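PDB 3BO5: histone-lysine N-methyltransferase SETMAR from Homo sapiens, which dimethylates a lysine of histone H3 through its SET methyltransferase domain and, fused to a DNA-binding mariner transposase, acts in DNA double-strand break repair. Local coordinates for residues T67-G72 with D113-R118; C74-H79 with V107-S112; V119-L124 with V222-M227. The protein carries 2 engineered substitutions. One frame throughout, in Å; residues are numbered along the deposited sequence.

Interaction 1. Residues T67-G72 with D113-R118. With ZN (zinc ion), chain C; ZN (zinc ion), chain D.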
loop_
_atom_site.group_PDB
_atom_site.type_symbol
_atom_site.label_atom_id
_atom_site.label_comp_id
_atom_site.label_asym_id
_atom_site.label_seq_id
_atom_site.Cartn_x
_atom_site.Cartn_y
_atom_site.Cartn_z
ATOM N N THR A 67 18.751 22.134 12.062
ATOM C CA THR A 67 19.386 20.837 12.415
ATOM C C THR A 67 18.430 19.752 11.982
ATOM O O THR A 67 17.253 20.067 11.739
ATOM C CB THR A 67 19.628 20.686 13.970
ATOM O OG1 THR A 67 18.385 20.825 14.653
ATOM C CG2 THR A 67 20.584 21.781 14.464
ATOM N N PRO A 68 18.900 18.513 11.882
ATOM C CA PRO A 68 18.015 17.454 11.407
ATOM C C PRO A 68 16.790 17.243 12.305
ATOM O O PRO A 68 16.748 17.544 13.506
ATOM C CB PRO A 68 18.897 16.194 11.453
ATOM C CG PRO A 68 20.324 16.792 11.192
ATOM C CD PRO A 68 20.316 18.055 12.010
ATOM N N CYS A 69 15.792 16.624 11.665
ATOM C CA CYS A 69 14.614 16.298 12.355
ATOM C C CYS A 69 14.933 15.132 13.299
ATOM O O CYS A 69 15.330 14.027 12.871
ATOM C CB CYS A 69 13.544 15.864 11.329
ATOM S SG CYS A 69 13.078 17.248 10.313
ATOM N N LEU A 70 14.695 15.399 14.548
ATOM C CA LEU A 70 14.884 14.364 15.588
ATOM C C LEU A 70 13.751 14.387 16.589
ATOM O O LEU A 70 13.102 15.430 16.844
ATOM C CB LEU A 70 16.246 14.527 16.256
ATOM C CG LEU A 70 17.472 14.186 15.378
ATOM C CD1 LEU A 70 18.685 14.879 16.006
ATOM C CD2 LEU A 70 17.684 12.703 15.246
ATOM N N PRO A 71 13.476 13.215 17.196
ATOM C CA PRO A 71 12.452 13.163 18.206
ATOM C C PRO A 71 12.658 14.162 19.354
ATOM O O PRO A 71 13.811 14.380 19.777
ATOM C CB PRO A 71 12.540 11.714 18.712
ATOM C CG PRO A 71 12.990 10.937 17.603
ATOM C CD PRO A 71 14.061 11.887 16.947
ATOM N N GLY A 72 11.602 14.820 19.792
ATOM C CA GLY A 72 11.784 15.797 20.843
ATOM C C GLY A 72 11.674 17.202 20.291
ATOM O O GLY A 72 11.073 18.070 20.949
ATOM N N ASP A 113 15.512 17.355 1.570
ATOM C CA ASP A 113 14.878 16.155 1.048
ATOM C C ASP A 113 15.653 14.895 1.491
ATOM O O ASP A 113 15.190 13.762 1.295
ATOM C CB ASP A 113 14.570 16.245 -0.464
ATOM C CG ASP A 113 13.355 17.174 -0.793
ATOM O OD1 ASP A 113 13.449 17.878 -1.819
ATOM O OD2 ASP A 113 12.303 17.191 -0.073
ATOM N N HIS A 114 16.791 15.091 2.166
ATOM C CA HIS A 114 17.572 14.010 2.773
ATOM C C HIS A 114 17.140 13.607 4.176
ATOM O O HIS A 114 17.713 12.717 4.825
ATOM C CB HIS A 114 19.059 14.326 2.700
ATOM C CG HIS A 114 19.487 14.622 1.301
ATOM N ND1 HIS A 114 19.841 15.891 0.880
ATOM C CD2 HIS A 114 19.499 13.837 0.194
ATOM C CE1 HIS A 114 20.112 15.860 -0.415
ATOM N NE2 HIS A 114 19.910 14.626 -0.857
ATOM N N CYS A 115 16.108 14.290 4.660
ATOM C CA CYS A 115 15.664 14.028 5.986
ATOM C C CYS A 115 15.324 12.526 6.085
ATOM O O CYS A 115 14.675 11.982 5.201
ATOM C CB CYS A 115 14.374 14.838 6.253
ATOM S SG CYS A 115 13.597 14.484 7.851
ATOM N N ARG A 116 15.741 11.900 7.192
ATOM C CA ARG A 116 15.468 10.466 7.424
ATOM C C ARG A 116 14.003 10.151 7.588
ATOM O O ARG A 116 13.653 8.962 7.495
ATOM C CB ARG A 116 16.222 9.903 8.627
ATOM C CG ARG A 116 17.698 9.739 8.219
ATOM C CD ARG A 116 18.617 9.826 9.432
ATOM N NE ARG A 116 18.517 8.710 10.365
ATOM C CZ ARG A 116 19.338 8.571 11.408
ATOM N NH1 ARG A 116 19.213 7.542 12.229
ATOM N NH2 ARG A 116 20.291 9.478 11.625
ATOM N N ASN A 117 13.183 11.179 7.800
ATOM C CA ASN A 117 11.745 10.949 7.926
ATOM C C ASN A 117 11.008 11.198 6.610
ATOM O O ASN A 117 9.804 11.521 6.654
ATOM C CB ASN A 117 11.139 11.792 9.074
ATOM C CG ASN A 117 9.799 11.314 9.504
ATOM O OD1 ASN A 117 9.614 10.119 9.693
ATOM N ND2 ASN A 117 8.883 12.254 9.748
ATOM N N ARG A 118 11.714 11.043 5.488
ATOM C CA ARG A 118 11.094 11.055 4.130
ATOM C C ARG A 118 11.472 9.736 3.512
ATOM O O ARG A 118 12.658 9.521 3.198
ATOM C CB ARG A 118 11.637 12.221 3.280
ATOM C CG ARG A 118 11.412 13.577 3.932
ATOM C CD ARG A 118 12.112 14.604 3.123
ATOM N NE ARG A 118 11.944 15.997 3.607
ATOM C CZ ARG A 118 10.914 16.773 3.355
ATOM N NH1 ARG A 118 9.842 16.303 2.745
ATOM N NH2 ARG A 118 10.954 18.062 3.795
HETATM ZN ZN ZN C . 12.262 16.298 8.308
HETATM ZN ZN ZN D . 11.314 18.130 11.699
#

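Interaction 2. Residues C74-H79 with V107-S112. With ZN (zinc ion), chain B; ZN (zinc ion), chain D; ZN (zinc ion), chain C.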
loop_
_atom_site.group_PDB
_atom_site.type_symbol
_atom_site.label_atom_id
_atom_site.label_comp_id
_atom_site.label_asym_id
_atom_site.label_seq_id
_atom_site.Cartn_x
_atom_site.Cartn_y
_atom_site.Cartn_z
ATOM N N CYS A 74 11.184 17.689 16.646
ATOM C CA CYS A 74 10.507 17.630 15.342
ATOM C C CYS A 74 9.080 17.228 15.547
ATOM O O CYS A 74 8.810 16.140 16.090
ATOM C CB CYS A 74 11.191 16.595 14.458
ATOM S SG CYS A 74 10.300 16.472 12.884
ATOM N N SER A 75 8.164 18.132 15.208
ATOM C CA SER A 75 6.720 17.830 15.433
ATOM C C SER A 75 6.195 16.737 14.525
ATOM O O SER A 75 5.114 16.184 14.723
ATOM C CB SER A 75 5.829 19.074 15.323
ATOM O OG SER A 75 6.027 19.775 14.113
ATOM N N CYS A 76 6.974 16.394 13.500
ATOM C CA CYS A 76 6.672 15.204 12.701
ATOM C C CYS A 76 7.061 13.871 13.345
ATOM O O CYS A 76 6.683 12.814 12.797
ATOM C CB CYS A 76 7.314 15.289 11.295
ATOM S SG CYS A 76 6.790 16.690 10.380
ATOM N N LEU A 77 7.846 13.906 14.417
ATOM C CA LEU A 77 8.403 12.735 15.050
ATOM C C LEU A 77 7.945 12.625 16.485
ATOM O O LEU A 77 8.765 12.309 17.366
ATOM C CB LEU A 77 9.919 12.768 15.040
ATOM C CG LEU A 77 10.517 12.656 13.646
ATOM C CD1 LEU A 77 12.057 12.640 13.650
ATOM C CD2 LEU A 77 10.018 11.439 12.931
ATOM N N ARG A 78 6.681 12.866 16.722
ATOM C CA ARG A 78 6.188 12.872 18.119
ATOM C C ARG A 78 6.161 11.502 18.787
ATOM O O ARG A 78 5.950 11.432 20.011
ATOM C CB ARG A 78 4.830 13.540 18.194
ATOM C CG ARG A 78 4.896 14.974 17.823
ATOM C CD ARG A 78 3.512 15.539 17.761
ATOM N NE ARG A 78 3.478 16.998 17.685
ATOM C CZ ARG A 78 2.761 17.674 16.791
ATOM N NH1 ARG A 78 2.752 19.006 16.800
ATOM N NH2 ARG A 78 2.054 17.015 15.881
ATOM N N HIS A 79 6.374 10.439 18.011
ATOM C CA HIS A 79 6.422 9.083 18.551
ATOM C C HIS A 79 7.706 8.365 18.134
ATOM O O HIS A 79 7.738 7.154 17.907
ATOM C CB HIS A 79 5.115 8.341 18.201
ATOM C CG HIS A 79 3.917 8.962 18.841
ATOM N ND1 HIS A 79 3.146 9.919 18.211
ATOM C CD2 HIS A 79 3.385 8.810 20.077
ATOM C CE1 HIS A 79 2.166 10.299 19.015
ATOM N NE2 HIS A 79 2.303 9.662 20.163
ATOM N N VAL A 107 5.835 18.413 2.127
ATOM C CA VAL A 107 6.331 19.453 1.212
ATOM C C VAL A 107 6.558 20.792 1.968
ATOM O O VAL A 107 7.295 21.672 1.487
ATOM C CB VAL A 107 5.339 19.603 0.044
ATOM C CG1 VAL A 107 4.008 20.164 0.513
ATOM C CG2 VAL A 107 5.967 20.409 -1.125
ATOM N N LEU A 108 5.916 20.936 3.122
ATOM C CA LEU A 108 6.047 22.169 3.864
ATOM C C LEU A 108 7.130 22.175 4.921
ATOM O O LEU A 108 7.464 23.273 5.503
ATOM C CB LEU A 108 4.727 22.534 4.488
ATOM C CG LEU A 108 3.651 22.740 3.417
ATOM C CD1 LEU A 108 2.463 23.181 4.259
ATOM C CD2 LEU A 108 4.030 23.766 2.330
ATOM N N CYS A 109 7.646 20.995 5.275
ATOM C CA CYS A 109 8.737 20.897 6.233
ATOM C C CYS A 109 9.976 21.532 5.567
ATOM O O CYS A 109 10.247 21.222 4.431
ATOM C CB CYS A 109 8.983 19.397 6.579
ATOM S SG CYS A 109 7.595 18.680 7.463
ATOM N N ARG A 110 10.771 22.274 6.343
ATOM C CA ARG A 110 11.914 22.896 5.714
ATOM C C ARG A 110 13.158 22.078 5.856
ATOM O O ARG A 110 14.186 22.457 5.278
ATOM C CB ARG A 110 12.131 24.276 6.273
ATOM C CG ARG A 110 11.071 25.206 5.724
ATOM C CD ARG A 110 10.642 26.212 6.749
ATOM N NE ARG A 110 11.738 27.127 6.961
ATOM C CZ ARG A 110 11.715 28.141 7.814
ATOM N NH1 ARG A 110 12.796 28.913 7.934
ATOM N NH2 ARG A 110 10.630 28.366 8.538
ATOM N N CYS A 111 13.059 20.919 6.532
ATOM C CA CYS A 111 14.177 19.979 6.458
ATOM C C CYS A 111 14.487 19.588 5.016
ATOM O O CYS A 111 13.618 19.677 4.117
ATOM C CB CYS A 111 13.903 18.718 7.301
ATOM S SG CYS A 111 12.343 17.937 6.699
ATOM N N SER A 112 15.700 19.125 4.746
ATOM C CA SER A 112 16.064 18.825 3.372
ATOM C C SER A 112 15.406 17.581 2.875
ATOM O O SER A 112 14.828 16.780 3.667
ATOM C CB SER A 112 17.566 18.647 3.193
ATOM O OG SER A 112 17.950 17.372 3.623
HETATM ZN ZN ZN B . 8.623 17.466 9.225
HETATM ZN ZN ZN D . 11.314 18.130 11.699
HETATM ZN ZN ZN C . 12.262 16.298 8.308
#

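Interaction 3. Residues V119-L124 with V222-M227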
loop_
_atom_site.group_PDB
_atom_site.type_symbol
_atom_site.label_atom_id
_atom_site.label_comp_id
_atom_site.label_asym_id
_atom_site.label_seq_id
_atom_site.Cartn_x
_atom_site.Cartn_y
_atom_site.Cartn_z
ATOM N N VAL A 119 10.501 8.844 3.387
ATOM C CA VAL A 119 10.759 7.467 2.884
ATOM C C VAL A 119 9.650 7.112 1.915
ATOM O O VAL A 119 9.944 7.013 0.720
ATOM C CB VAL A 119 10.910 6.428 3.985
ATOM C CG1 VAL A 119 10.855 5.005 3.457
ATOM C CG2 VAL A 119 12.200 6.689 4.723
ATOM N N VAL A 120 8.396 6.951 2.355
ATOM C CA VAL A 120 7.339 6.559 1.376
ATOM C C VAL A 120 7.283 7.548 0.218
ATOM O O VAL A 120 7.127 7.209 -0.975
ATOM C CB VAL A 120 6.034 6.510 2.107
ATOM C CG1 VAL A 120 4.825 6.293 1.160
ATOM C CG2 VAL A 120 6.110 5.393 3.181
ATOM N N GLN A 121 7.469 8.816 0.578
ATOM C CA GLN A 121 7.423 9.862 -0.440
ATOM C C GLN A 121 8.416 9.753 -1.580
ATOM O O GLN A 121 8.163 10.351 -2.650
ATOM C CB GLN A 121 7.547 11.242 0.247
ATOM C CG GLN A 121 8.874 11.564 0.796
ATOM C CD GLN A 121 8.758 12.729 1.722
ATOM O OE1 GLN A 121 9.191 13.832 1.379
ATOM N NE2 GLN A 121 8.198 12.501 2.918
ATOM N N LYS A 122 9.554 9.086 -1.323
ATOM C CA LYS A 122 10.621 8.900 -2.298
ATOM C C LYS A 122 10.247 7.926 -3.418
ATOM O O LYS A 122 10.945 7.864 -4.407
ATOM C CB LYS A 122 11.889 8.394 -1.594
ATOM C CG LYS A 122 12.545 9.425 -0.669
ATOM C CD LYS A 122 12.541 10.809 -1.313
ATOM C CE LYS A 122 13.566 11.685 -0.610
ATOM N NZ LYS A 122 13.218 13.153 -0.600
ATOM N N GLY A 123 9.212 7.127 -3.208
ATOM C CA GLY A 123 8.742 6.213 -4.272
ATOM C C GLY A 123 9.462 4.890 -4.331
ATOM O O GLY A 123 10.151 4.485 -3.343
ATOM N N LEU A 124 9.291 4.219 -5.463
ATOM C CA LEU A 124 9.799 2.825 -5.597
ATOM C C LEU A 124 11.289 2.831 -5.618
ATOM O O LEU A 124 11.901 3.693 -6.271
ATOM C CB LEU A 124 9.314 2.156 -6.906
ATOM C CG LEU A 124 7.806 2.113 -7.056
ATOM C CD1 LEU A 124 7.503 1.129 -8.153
ATOM C CD2 LEU A 124 7.063 1.679 -5.763
ATOM N N VAL A 222 0.522 5.874 6.312
ATOM C CA VAL A 222 1.565 6.866 6.477
ATOM C C VAL A 222 1.021 8.200 5.958
ATOM O O VAL A 222 0.641 8.295 4.790
ATOM C CB VAL A 222 2.832 6.461 5.706
ATOM C CG1 VAL A 222 3.834 7.624 5.768
ATOM C CG2 VAL A 222 3.451 5.188 6.331
ATOM N N ARG A 223 0.992 9.208 6.855
ATOM C CA ARG A 223 0.588 10.546 6.389
ATOM C C ARG A 223 1.747 11.399 5.986
ATOM O O ARG A 223 2.772 11.385 6.647
ATOM C CB ARG A 223 -0.305 11.241 7.445
ATOM C CG ARG A 223 -1.689 10.603 7.514
ATOM C CD ARG A 223 -2.522 11.066 8.674
ATOM N NE ARG A 223 -3.872 10.515 8.493
ATOM C CZ ARG A 223 -4.230 9.273 8.827
ATOM N NH1 ARG A 223 -3.344 8.409 9.339
ATOM N NH2 ARG A 223 -5.502 8.892 8.641
ATOM N N ILE A 224 1.576 12.169 4.916
ATOM C CA ILE A 224 2.633 13.016 4.388
ATOM C C ILE A 224 2.031 14.427 4.260
ATOM O O ILE A 224 2.026 15.177 5.219
ATOM C CB ILE A 224 3.201 12.514 3.088
ATOM C CG1 ILE A 224 3.588 11.001 3.274
ATOM C CG2 ILE A 224 4.434 13.377 2.641
ATOM C CD1 ILE A 224 4.336 10.355 2.115
ATOM N N ASP A 225 1.515 14.750 3.080
ATOM C CA ASP A 225 0.884 16.082 2.928
ATOM C C ASP A 225 -0.540 16.162 3.428
ATOM O O ASP A 225 -0.993 17.183 3.889
ATOM C CB ASP A 225 0.892 16.497 1.464
ATOM C CG ASP A 225 2.277 16.692 0.894
ATOM O OD1 ASP A 225 3.158 17.047 1.616
ATOM O OD2 ASP A 225 2.492 16.566 -0.341
ATOM N N SER A 226 -1.238 15.045 3.309
ATOM C CA SER A 226 -2.682 14.942 3.449
ATOM C C SER A 226 -3.165 14.137 4.614
ATOM O O SER A 226 -2.540 13.147 5.027
ATOM C CB SER A 226 -3.192 14.297 2.127
ATOM O OG SER A 226 -4.602 14.076 2.163
ATOM N N MET A 227 -4.358 14.489 5.111
ATOM C CA MET A 227 -5.041 13.634 6.065
ATOM C C MET A 227 -5.382 12.225 5.501
ATOM O O MET A 227 -5.585 11.287 6.265
ATOM C CB MET A 227 -6.362 14.292 6.507
ATOM C CG MET A 227 -6.924 13.631 7.681
ATOM S SD MET A 227 -5.987 13.908 9.202
ATOM C CE MET A 227 -6.885 12.851 10.300
#

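Interaction 1. Residues T67-G72 with D113-R118
Neither 67-72 nor 113-118 forms a helix or strand; the two irregular loops come together at Cys69 and Cys115, whose CA atoms lie 6.8 Å apart, and the second loop folds at Cys115 into a type I turn closed by Arg118 N to Cys115 O at 3.1 Å. The whole contact runs through sulfur and metal. Cys69 SG and Cys115 SG approach to 3.7 Å without bonding to each other, because both hold the zinc ion of chain C. Cys69 SG sits 2.4 Å from that zinc and Cys115 SG 2.3 Å from it, and the two bonds open at about 107°, close to tetrahedral. Cys105 and Cys111 complete the site.

Cys69 has a second job. Its SG is also 2.4 Å from the zinc ion of chain D, which Cys62, Cys64 and Cys74 share, and the Zn-S-Zn angle of about 112° leaves the two metals 4.0 Å apart. Here is one of the bridging thiolates of the triangular three-zinc cluster of the Pre-SET region. The Cys115 thiolate is terminal. Its SG points anti to the backbone N (chi1 174°), and it accepts a fairly straight hydrogen bond from Asn117 N, 3.3 Å from Cys115 SG. That N-H, supplied by the same turn, probably eases the negative charge on the sulfur.

Asn117 also ties the turn to its surroundings: its ND2 donates to Phe103 O, its OD1 accepts from Asn82 ND2, and its backbone bonds to that of Cys105. The segment 67-72 belongs to the long loop between strands 45-46 and 102-103, while 113-118 follows strand 102-103 on the way to strand 128-132, so the zinc sews together the loops before and after that short strand.

Interaction 2. Residues C74-H79 with V107-S112
Cys76 and Cys109 do all the touching here, each reaching toward the other loop from backbones whose nearest CA atoms, those of the same two residues, stay 8.9 Å apart. The zinc ion of chain B fills the space between: Cys76 SG is 2.3 Å from it and Cys109 SG 2.4 Å, with an angle of about 102° at the metal. The two sulfurs consequently come as near as 3.6 Å, SG to SG. In both residues SG stands anti to the carbonyl carbon (chi1 -59° in Cys76), and this shared torsion turns each sulfur from its own loop onto the common zinc.

Cys62 and Cys105 supply the other two ligands of this zinc, and each of them bridges to a further ion of the triangular Pre-SET cluster, in which nine cysteines hold three zincs. Each loop also serves a second corner. Two residues before Cys76, Cys74 SG binds the zinc ion of chain D at 2.3 Å; two residues after Cys109, Cys111 SG binds the zinc ion of chain C, also at 2.3 Å. Cysteines spaced two apart thus feed different metals from one loop. On the first loop, a backbone bond from Leu77 N to Cys74 O, 3.0 Å long, folds the chain between these ligands, and the side chain of Ser75 leans on Cys62.

Interaction 3. Residues V119-L124 with V222-M227
The seam between the Pre-SET region and the SET domain runs through this contact, where a short 3-10 turn, residues 120-122, lays Val120 and Gln121 against Val222 and Ile224. No hydrogen bond crosses it; the meeting is largely apolar. Val120 CG2 rests 4.1 Å from Val222 CG1 and equally near its CG2, so one methyl faces the fork of the other valine. Ile224 reaches further: with CD1 extended away from the main chain (chi2 -173°), that methyl comes 3.8 Å from Gln121 CB and 4.2 Å from Val120 CG1. Ile224 CG2 lies over one face of the Gln121 amide at its nitrogen end, 3.9 Å from NE2. The polar atoms of that amide are engaged elsewhere: NE2 donates to Cys105 O and Glu104 OE1, and OE1 accepts from Arg118 NH1.

Beyond Ile224, the chain curls back, and Arg223 NE bonds to Met227 O at 2.9 Å, from above the carbonyl plane. Around the valines, Ala232 and Phe234 of strand 230-235 and Phe151 and Glu154 of strand 151-160 pack on Val120, while strand 217-223, which carries Val222, pairs with strand 230-235 and with 102-103.

Interactions 1 and 2 belong to one metal cluster: their centres are 6 Å apart, both touch the zinc ions of chains C and D, and interaction 2 is nested inside the loop that interaction 1 closes. Arg118 probably ties them further, its NE 3.0 Å from Ser112 O and its NH2 3.1 Å from Cys111 O. Interaction 3, centred 14 Å from interaction 1 and 12 Å from interaction 2, joins the Pre-SET chain leaving the cluster to the SET domain. Asp225 OD1, 3.0 Å from Val107 N, probably hydrogen-bonds interaction 3 to interaction 2. Residues that bind S-adenosylmethionine, such as Tyr179, Asn210 and His211, belong to none of the six segments, so these contacts do not form the methyl-donor pocket.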